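Local atomic coordinates of enoyl-CoA hydratase (Mycobacterium tuberculosis, PDB entry 5KJP), a protein that probably catalyses the hydration of the double bond of enoyl-CoA thioesters in fatty acid metabolism, as a member of the crotonase superfamily. Residues G93-T97 with E119-A124; M51-D57 with R99-L105. All blocks are in the same frame, centred on the assembly; numbering follows the deposited sequence.

Both contacts lie on the crotonase core, around the parallel part of its six-stranded sheet, with centres about 12 Å apart. Their segments alternate along the chain: 51-57, 93-97, 99-105, 119-124. Contact 1 sets short strand 93-94 and the turn after it on helix 116-123. Contact 2 sets the next part of that connection on the end of helix 41-56, where the chain leads into strand 105-109. The two contacts touch. F96 CE2 is 3.5 Å from L105 CD2, and F96 CE1 is 3.6 Å from M51 CE. One connection, 93-105, therefore packs against two helices in turn and ties both to the sheet through a shared apolar cluster.

Contact 1 (G93-T97 with E119-A124); sequences GLGFT and ELALAA
Segment 93-97 is a compact turn laid against the last turns of helix 116-123. L94 (phi/psi -82/90) centres an inverse gamma turn, and G95 follows with positive phi. L94 N donates to T97 OG1 (2.8 Å; T97 chi1 p), which closes the turn on itself. In register, T97 CA and A123 CA are 5.4 Å apart. The apolar contacts run along one face of the helix. F96 (chi1 p) brings its ring end to the helix: CE2 is 3.4 Å from A123 CB and CE1 is 4.0 Å from L120 CD2. L94 (t, p) meets L120 (m, t), CD2 to CD2 at 4.2 Å. Two methyls meet carbonyls: L120 CD2 to L94 O, 3.2 Å, and T97 CG2 to E119 O, 3.9 Å. In crotonases the start of this helix borders the oxyanion hole. No hydrogen bond crosses between the segments. Van der Waals contact joins this buried interface, while E119 OE2 bonds outside it to G150 N and T97 O to R153.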
loop_
_atom_site.group_PDB
_atom_site.type_symbol
_atom_site.label_atom_id
_atom_site.label_comp_id
_atom_site.label_asym_id
_atom_site.label_seq_id
_atom_site.Cartn_x
_atom_site.Cartn_y
_atom_site.Cartn_z
ATOM N N GLY A 93 -19.606 -13.067 10.510
ATOM C CA GLY A 93 -18.887 -13.745 9.446
ATOM C C GLY A 93 -18.324 -15.086 9.886
ATOM O O GLY A 93 -18.959 -15.829 10.640
ATOM N N LEU A 94 -17.127 -15.402 9.403
ATOM C CA LEU A 94 -16.456 -16.631 9.780
ATOM C C LEU A 94 -15.779 -16.408 11.120
ATOM O O LEU A 94 -14.630 -15.971 11.183
ATOM C CB LEU A 94 -15.441 -17.051 8.711
ATOM C CG LEU A 94 -14.907 -18.484 8.786
ATOM C CD1 LEU A 94 -16.007 -19.482 8.436
ATOM C CD2 LEU A 94 -13.683 -18.666 7.883
ATOM N N GLY A 95 -16.506 -16.679 12.196
ATOM C CA GLY A 95 -16.012 -16.385 13.525
ATOM C C GLY A 95 -16.093 -14.902 13.845
ATOM O O GLY A 95 -16.917 -14.484 14.657
ATOM N N PHE A 96 -15.245 -14.107 13.197
ATOM C CA PHE A 96 -15.165 -12.680 13.484
ATOM C C PHE A 96 -14.709 -11.858 12.270
ATOM O O PHE A 96 -14.380 -10.683 12.406
ATOM C CB PHE A 96 -14.209 -12.436 14.661
ATOM C CG PHE A 96 -12.795 -12.890 14.397
ATOM C CD1 PHE A 96 -12.426 -14.217 14.592
ATOM C CD2 PHE A 96 -11.840 -11.994 13.932
ATOM C CE1 PHE A 96 -11.126 -14.639 14.333
ATOM C CE2 PHE A 96 -10.540 -12.408 13.671
ATOM C CZ PHE A 96 -10.180 -13.731 13.871
ATOM N N THR A 97 -14.685 -12.470 11.088
ATOM C CA THR A 97 -14.197 -11.777 9.893
ATOM C C THR A 97 -14.981 -10.510 9.551
ATOM O O THR A 97 -14.431 -9.587 8.958
ATOM C CB THR A 97 -14.225 -12.688 8.654
ATOM O OG1 THR A 97 -15.514 -13.304 8.544
ATOM C CG2 THR A 97 -13.141 -13.762 8.747
ATOM N N GLU A 119 -8.237 -15.766 5.737
ATOM C CA GLU A 119 -9.171 -14.693 6.067
ATOM C C GLU A 119 -9.246 -14.417 7.576
ATOM O O GLU A 119 -9.360 -13.254 7.980
ATOM C CB GLU A 119 -10.549 -15.009 5.503
ATOM C CG GLU A 119 -10.494 -15.096 3.978
ATOM C CD GLU A 119 -11.842 -15.295 3.343
ATOM O OE1 GLU A 119 -12.556 -16.243 3.735
ATOM O OE2 GLU A 119 -12.181 -14.503 2.436
ATOM N N LEU A 120 -9.160 -15.453 8.411
ATOM C CA LEU A 120 -9.039 -15.221 9.854
ATOM C C LEU A 120 -7.783 -14.408 10.180
ATOM O O LEU A 120 -7.834 -13.467 10.978
ATOM C CB LEU A 120 -9.000 -16.536 10.638
ATOM C CG LEU A 120 -10.211 -17.465 10.572
ATOM C CD1 LEU A 120 -10.001 -18.647 11.509
ATOM C CD2 LEU A 120 -11.482 -16.699 10.917
ATOM N N ALA A 121 -6.656 -14.782 9.577
ATOM C CA ALA A 121 -5.399 -14.076 9.825
ATOM C C ALA A 121 -5.502 -12.610 9.399
ATOM O O ALA A 121 -5.001 -11.724 10.085
ATOM C CB ALA A 121 -4.236 -14.770 9.105
ATOM N N LEU A 122 -6.162 -12.361 8.271
ATOM C CA LEU A 122 -6.335 -10.997 7.761
ATOM C C LEU A 122 -7.241 -10.154 8.649
ATOM O O LEU A 122 -7.128 -8.930 8.677
ATOM C CB LEU A 122 -6.901 -11.026 6.334
ATOM C CG LEU A 122 -5.890 -11.460 5.278
ATOM C CD1 LEU A 122 -6.587 -11.726 3.954
ATOM C CD2 LEU A 122 -4.826 -10.375 5.113
ATOM N N ALA A 123 -8.147 -10.809 9.367
ATOM C CA ALA A 123 -9.037 -10.097 10.277
ATOM C C ALA A 123 -8.320 -9.727 11.578
ATOM O O ALA A 123 -8.795 -8.879 12.333
ATOM C CB ALA A 123 -10.274 -10.931 10.570
ATOM N N ALA A 124 -7.189 -10.377 11.840
ATOM C CA ALA A 124 -6.322 -9.990 12.950
ATOM C C ALA A 124 -5.525 -8.746 12.556
ATOM O O ALA A 124 -5.527 -8.349 11.395
ATOM C CB ALA A 124 -5.379 -11.135 13.335
#

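Contact 2 (M51-D57 with R99-L105); sequences MDQLDGD and RPPTKPL
M51, a selenomethionine (chi1 m, chi2 m, chi3 t), lies over the ring of P101 and reaches L105: SE is 4.0 Å from P101 CG, and CE is 3.6 Å from L105 CD2. The setting is the crotonase core, where helix 41-56 links parallel strands 25-30 and 62-67 in a beta-alpha-beta crossover. The irregular, proline-rich segment 99-105 runs past the helix end and leads into strand 105-109, which begins at L105. In register, M51 CA is 5.9 Å from P101 CA, and D55 CA is 6.1 Å from K103 CA. One turn on from M51, L54 (t, p) puts CD2 3.9 Å from P101 CB. K103 (chi1 m, then all t) stretches along L54, and its NZ donates to L54 O at 2.8 Å and also to L60 O. The backbone carbonyls of P101 and K103 accept from K216, in helix 209-221. D55 (chi1 m) grips two successive backbone amides with one carboxylate: T102 N to D55 OD2 is 2.8 Å, and K103 N to D55 OD1 is 3.0 Å.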
loop_
_atom_site.group_PDB
_atom_site.type_symbol
_atom_site.label_atom_id
_atom_site.label_comp_id
_atom_site.label_asym_id
_atom_site.label_seq_id
_atom_site.Cartn_x
_atom_site.Cartn_y
_atom_site.Cartn_z
HETATM N N MSE A 51 -13.691 -13.415 21.206
HETATM C CA MSE A 51 -13.532 -11.997 20.898
HETATM C C MSE A 51 -14.410 -11.139 21.816
HETATM O O MSE A 51 -13.994 -10.050 22.238
HETATM C CB MSE A 51 -13.850 -11.719 19.423
HETATM C CG MSE A 51 -12.922 -12.418 18.428
HETATM SE SE MSE A 51 -11.002 -12.257 18.838
HETATM C CE MSE A 51 -10.369 -13.746 17.734
ATOM N N ASP A 52 -15.612 -11.627 22.131
ATOM C CA ASP A 52 -16.489 -10.946 23.088
ATOM C C ASP A 52 -15.825 -10.889 24.454
ATOM O O ASP A 52 -15.888 -9.871 25.152
ATOM C CB ASP A 52 -17.854 -11.641 23.212
ATOM C CG ASP A 52 -18.693 -11.523 21.953
ATOM O OD1 ASP A 52 -18.358 -10.695 21.082
ATOM O OD2 ASP A 52 -19.697 -12.258 21.838
ATOM N N GLN A 53 -15.186 -11.990 24.833
ATOM C CA GLN A 53 -14.504 -12.062 26.117
ATOM C C GLN A 53 -13.351 -11.064 26.175
ATOM O O GLN A 53 -13.203 -10.329 27.156
ATOM C CB GLN A 53 -13.984 -13.472 26.373
ATOM C CG GLN A 53 -13.262 -13.628 27.703
ATOM C CD GLN A 53 -12.744 -15.038 27.916
ATOM O OE1 GLN A 53 -13.059 -15.950 27.150
ATOM N NE2 GLN A 53 -11.935 -15.223 28.952
ATOM N N LEU A 54 -12.537 -11.062 25.122
ATOM C CA LEU A 54 -11.427 -10.124 24.991
ATOM C C LEU A 54 -11.884 -8.687 25.195
ATOM O O LEU A 54 -11.358 -7.977 26.048
ATOM C CB LEU A 54 -10.762 -10.259 23.614
ATOM C CG LEU A 54 -9.778 -9.142 23.240
ATOM C CD1 LEU A 54 -8.534 -9.173 24.143
ATOM C CD2 LEU A 54 -9.401 -9.228 21.759
ATOM N N ASP A 55 -12.879 -8.268 24.420
ATOM C CA ASP A 55 -13.271 -6.864 24.411
ATOM C C ASP A 55 -14.044 -6.481 25.673
ATOM O O ASP A 55 -14.016 -5.324 26.095
ATOM C CB ASP A 55 -14.096 -6.544 23.160
ATOM C CG ASP A 55 -13.225 -6.342 21.921
ATOM O OD1 ASP A 55 -11.991 -6.190 22.073
ATOM O OD2 ASP A 55 -13.772 -6.335 20.798
ATOM N N GLY A 56 -14.706 -7.454 26.289
ATOM C CA GLY A 56 -15.544 -7.184 27.446
ATOM C C GLY A 56 -14.830 -7.211 28.786
ATOM O O GLY A 56 -15.356 -6.714 29.782
ATOM N N ASP A 57 -13.636 -7.790 28.824
ATOM C CA ASP A 57 -12.932 -7.984 30.090
ATOM C C ASP A 57 -11.851 -6.921 30.268
ATOM O O ASP A 57 -10.886 -6.874 29.510
ATOM C CB ASP A 57 -12.329 -9.393 30.143
ATOM C CG ASP A 57 -11.723 -9.738 31.498
ATOM O OD1 ASP A 57 -11.463 -8.833 32.320
ATOM O OD2 ASP A 57 -11.496 -10.941 31.734
ATOM N N ARG A 99 -16.578 -8.810 11.956
ATOM C CA ARG A 99 -16.681 -8.093 13.221
ATOM C C ARG A 99 -15.368 -8.214 13.997
ATOM O O ARG A 99 -15.319 -8.863 15.044
ATOM C CB ARG A 99 -17.854 -8.637 14.045
ATOM C CG ARG A 99 -18.154 -7.870 15.326
ATOM C CD ARG A 99 -19.108 -8.646 16.219
ATOM N NE ARG A 99 -19.204 -8.058 17.552
ATOM C CZ ARG A 99 -19.896 -6.958 17.841
ATOM N NH1 ARG A 99 -20.565 -6.316 16.890
ATOM N NH2 ARG A 99 -19.921 -6.500 19.086
ATOM N N PRO A 100 -14.293 -7.595 13.480
ATOM C CA PRO A 100 -12.989 -7.688 14.148
ATOM C C PRO A 100 -13.045 -7.069 15.544
ATOM O O PRO A 100 -13.806 -6.123 15.757
ATOM C CB PRO A 100 -12.051 -6.891 13.224
ATOM C CG PRO A 100 -12.804 -6.707 11.945
ATOM C CD PRO A 100 -14.247 -6.716 12.298
ATOM N N PRO A 101 -12.256 -7.598 16.488
ATOM C CA PRO A 101 -12.293 -7.076 17.858
ATOM C C PRO A 101 -11.796 -5.637 17.949
ATOM O O PRO A 101 -11.109 -5.149 17.046
ATOM C CB PRO A 101 -11.351 -8.017 18.620
ATOM C CG PRO A 101 -10.396 -8.497 17.573
ATOM C CD PRO A 101 -11.215 -8.627 16.314
ATOM N N THR A 102 -12.151 -4.973 19.042
ATOM C CA THR A 102 -11.663 -3.633 19.338
ATOM C C THR A 102 -10.209 -3.663 19.806
ATOM O O THR A 102 -9.378 -2.878 19.352
ATOM C CB THR A 102 -12.543 -2.976 20.400
ATOM O OG1 THR A 102 -13.875 -2.857 19.883
ATOM C CG2 THR A 102 -12.008 -1.596 20.786
ATOM N N LYS A 103 -9.908 -4.585 20.712
ATOM C CA LYS A 103 -8.553 -4.728 21.233
ATOM C C LYS A 103 -7.660 -5.436 20.205
ATOM O O LYS A 103 -8.168 -6.088 19.297
ATOM C CB LYS A 103 -8.590 -5.482 22.563
ATOM C CG LYS A 103 -9.271 -4.681 23.669
ATOM C CD LYS A 103 -9.398 -5.479 24.966
ATOM C CE LYS A 103 -10.203 -4.702 25.997
ATOM N NZ LYS A 103 -10.571 -5.546 27.168
ATOM N N PRO A 104 -6.327 -5.295 20.329
ATOM C CA PRO A 104 -5.441 -5.912 19.332
ATOM C C PRO A 104 -5.511 -7.442 19.318
ATOM O O PRO A 104 -5.647 -8.101 20.355
ATOM C CB PRO A 104 -4.040 -5.438 19.754
ATOM C CG PRO A 104 -4.279 -4.216 20.571
ATOM C CD PRO A 104 -5.577 -4.461 21.287
ATOM N N LEU A 105 -5.438 -7.985 18.110
ATOM C CA LEU A 105 -5.446 -9.417 17.892
ATOM C C LEU A 105 -4.252 -9.811 17.041
ATOM O O LEU A 105 -4.028 -9.255 15.962
ATOM C CB LEU A 105 -6.748 -9.849 17.214
ATOM C CG LEU A 105 -6.848 -11.317 16.804
ATOM C CD1 LEU A 105 -6.797 -12.251 18.021
ATOM C CD2 LEU A 105 -8.119 -11.528 15.989
#